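Local coordinates for E3 19 kDa protein (Human adenovirus E serotype 4, PDB 5IRO) that probably binds class I heavy chains and retains them in the endoplasmic reticulum, keeping them from the cell surface and helping the virus evade adaptive immunity, at residues D[86-89]-D[90-94]. Sequence-based numbering, arbitrary orientation.
Sequences IFEH and MCNTA
The turn that leads from the loop after strand 78-84 into the short helix 91-94, with Met90 as its N-cap residue, is closed by the backbone of Phe87 meeting Met90 and Cys91. Phe87 O accepts two backbone hydrogen bonds. Met90 N, 3.2 Å from Phe87 O, approaches well above the carbonyl plane, with a C=O...N angle of 108°. Cys91 N lies 2.8 Å from Phe87 O and is tilted only 20° from that plane, closer to the carbonyl direction. The i to i+3 bond closes a beta turn over Phe87-Met90, with Glu88 and His89 near type I backbone values, and the i to i+4 bond carries it on into the helix. Cys91 SG lies beside its own backbone N, 3.7 Å from Phe87 O, and forms the disulfide with Cys29 that ties this helix to strand 29-34 in the luminal domain. The buried Phe87 ring packs against the rings of Tyr46 and Trp59. Glu88 and Asn92 run side by side, their carboxylate and amide planes 81° apart. Asn92 OD1 is hydrogen-bonded to Arg99 NH2, while Glu88 CG lies 3.8 Å from Asn92 ND2.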
ATOM      1  N   ILE D  86      23.785  14.567 -12.303  1.00 34.50           N
ATOM      2  CA  ILE D  86      23.482  13.515 -13.257  1.00 35.07           C
ATOM      3  C   ILE D  86      22.613  12.393 -12.684  1.00 38.03           C
ATOM      4  O   ILE D  86      22.991  11.694 -11.741  1.00 34.85           O
ATOM      5  CB  ILE D  86      24.778  12.943 -13.882  1.00 49.23           C
ATOM      6  CG1 ILE D  86      24.439  11.928 -14.972  1.00 44.02           C
ATOM      7  CG2 ILE D  86      25.721  12.381 -12.815  1.00 53.38           C
ATOM      8  CD1 ILE D  86      23.979  12.579 -16.251  1.00 34.87           C
ATOM      9  N   PHE D  87      21.420  12.257 -13.251  1.00 45.62           N
ATOM     10  CA  PHE D  87      20.461  11.254 -12.817  1.00 39.96           C
ATOM     11  C   PHE D  87      20.783   9.943 -13.522  1.00 43.66           C
ATOM     12  O   PHE D  87      20.363   8.870 -13.095  1.00 48.04           O
ATOM     13  CB  PHE D  87      19.029  11.698 -13.128  1.00 40.09           C
ATOM     14  CG  PHE D  87      18.689  13.071 -12.612  1.00 40.24           C
ATOM     15  CD1 PHE D  87      18.026  13.229 -11.408  1.00 36.39           C
ATOM     16  CD2 PHE D  87      19.025  14.201 -13.334  1.00 37.83           C
ATOM     17  CE1 PHE D  87      17.715  14.487 -10.929  1.00 36.02           C
ATOM     18  CE2 PHE D  87      18.715  15.461 -12.860  1.00 38.03           C
ATOM     19  CZ  PHE D  87      18.059  15.603 -11.657  1.00 36.55           C
ATOM     20  N   GLU D  88      21.549  10.048 -14.604  1.00 32.84           N
ATOM     21  CA  GLU D  88      21.988   8.891 -15.379  1.00 27.39           C
ATOM     22  C   GLU D  88      22.981   8.040 -14.587  1.00 29.89           C
ATOM     23  O   GLU D  88      23.305   6.918 -14.980  1.00 34.90           O
ATOM     24  CB  GLU D  88      22.625   9.373 -16.687  1.00 30.38           C
ATOM     25  CG  GLU D  88      22.891   8.307 -17.738  1.00 34.47           C
ATOM     26  CD  GLU D  88      23.486   8.887 -19.011  1.00 33.66           C
ATOM     27  OE1 GLU D  88      23.542  10.130 -19.133  1.00 29.26           O
ATOM     28  OE2 GLU D  88      23.895   8.100 -19.889  1.00 24.82           O
ATOM     29  N   HIS D  89      23.449   8.570 -13.461  1.00 63.81           N
ATOM     30  CA  HIS D  89      24.456   7.892 -12.653  1.00 65.58           C
ATOM     31  C   HIS D  89      23.877   7.381 -11.338  1.00 59.00           C
ATOM     32  O   HIS D  89      24.582   6.769 -10.535  1.00 58.07           O
ATOM     33  CB  HIS D  89      25.631   8.827 -12.376  1.00 68.20           C
ATOM     34  CG  HIS D  89      26.803   8.605 -13.277  1.00 69.45           C
ATOM     35  ND1 HIS D  89      27.523   7.429 -13.290  1.00 77.53           N
ATOM     36  CD2 HIS D  89      27.382   9.408 -14.202  1.00 68.77           C
ATOM     37  CE1 HIS D  89      28.492   7.518 -14.181  1.00 73.73           C
ATOM     38  NE2 HIS D  89      28.429   8.710 -14.748  1.00 65.40           N
ATOM     39  N   MET D  90      22.590   7.630 -11.128  1.00 45.83           N
ATOM     40  CA  MET D  90      21.915   7.185  -9.916  1.00 42.62           C
ATOM     41  C   MET D  90      20.615   6.458 -10.237  1.00 36.98           C
ATOM     42  O   MET D  90      20.032   5.803  -9.374  1.00 39.92           O
ATOM     43  CB  MET D  90      21.659   8.369  -8.975  1.00 39.55           C
ATOM     44  CG  MET D  90      22.925   8.971  -8.376  1.00 36.28           C
ATOM     45  SD  MET D  90      23.274   8.400  -6.700  1.00 66.36           S
ATOM     46  CE  MET D  90      22.211   9.481  -5.743  1.00 57.85           C
ATOM     47  N   CYS D  91      20.162   6.577 -11.481  1.00 41.96           N
ATOM     48  CA  CYS D  91      18.991   5.834 -11.929  1.00 37.13           C
ATOM     49  C   CYS D  91      19.395   4.504 -12.559  1.00 37.26           C
ATOM     50  O   CYS D  91      18.577   3.595 -12.672  1.00 41.40           O
ATOM     51  CB  CYS D  91      18.154   6.660 -12.911  1.00 35.64           C
ATOM     52  SG  CYS D  91      16.990   7.807 -12.139  1.00 32.53           S
ATOM     53  N   ASN D  92      20.654   4.398 -12.975  1.00 43.46           N
ATOM     54  CA  ASN D  92      21.193   3.130 -13.457  1.00 40.72           C
ATOM     55  C   ASN D  92      21.596   2.206 -12.312  1.00 37.77           C
ATOM     56  O   ASN D  92      21.656   0.987 -12.476  1.00 39.67           O
ATOM     57  CB  ASN D  92      22.405   3.376 -14.361  1.00 40.47           C
ATOM     58  CG  ASN D  92      22.032   4.017 -15.688  1.00 48.20           C
ATOM     59  OD1 ASN D  92      20.950   3.784 -16.226  1.00 60.91           O
ATOM     60  ND2 ASN D  92      22.938   4.826 -16.225  1.00 53.35           N
ATOM     61  N   THR D  93      21.853   2.796 -11.148  1.00 34.36           N
ATOM     62  CA  THR D  93      22.267   2.039  -9.971  1.00 36.08           C
ATOM     63  C   THR D  93      21.053   1.629  -9.142  1.00 41.44           C
ATOM     64  O   THR D  93      20.998   0.521  -8.616  1.00 45.25           O
ATOM     65  CB  THR D  93      23.258   2.847  -9.102  1.00 36.29           C
ATOM     66  OG1 THR D  93      24.395   3.223  -9.891  1.00 34.07           O
ATOM     67  CG2 THR D  93      23.722   2.029  -7.903  1.00 33.94           C
ATOM     68  N   ALA D  94      20.083   2.530  -9.020  1.00 21.31           N
ATOM     69  CA  ALA D  94      18.867   2.239  -8.268  1.00 23.69           C
ATOM     70  C   ALA D  94      18.009   1.235  -9.031  1.00 24.08           C
ATOM     71  O   ALA D  94      17.436   0.314  -8.448  1.00 16.86           O
ATOM     72  CB  ALA D  94      18.087   3.513  -7.989  1.00 29.11           C
TER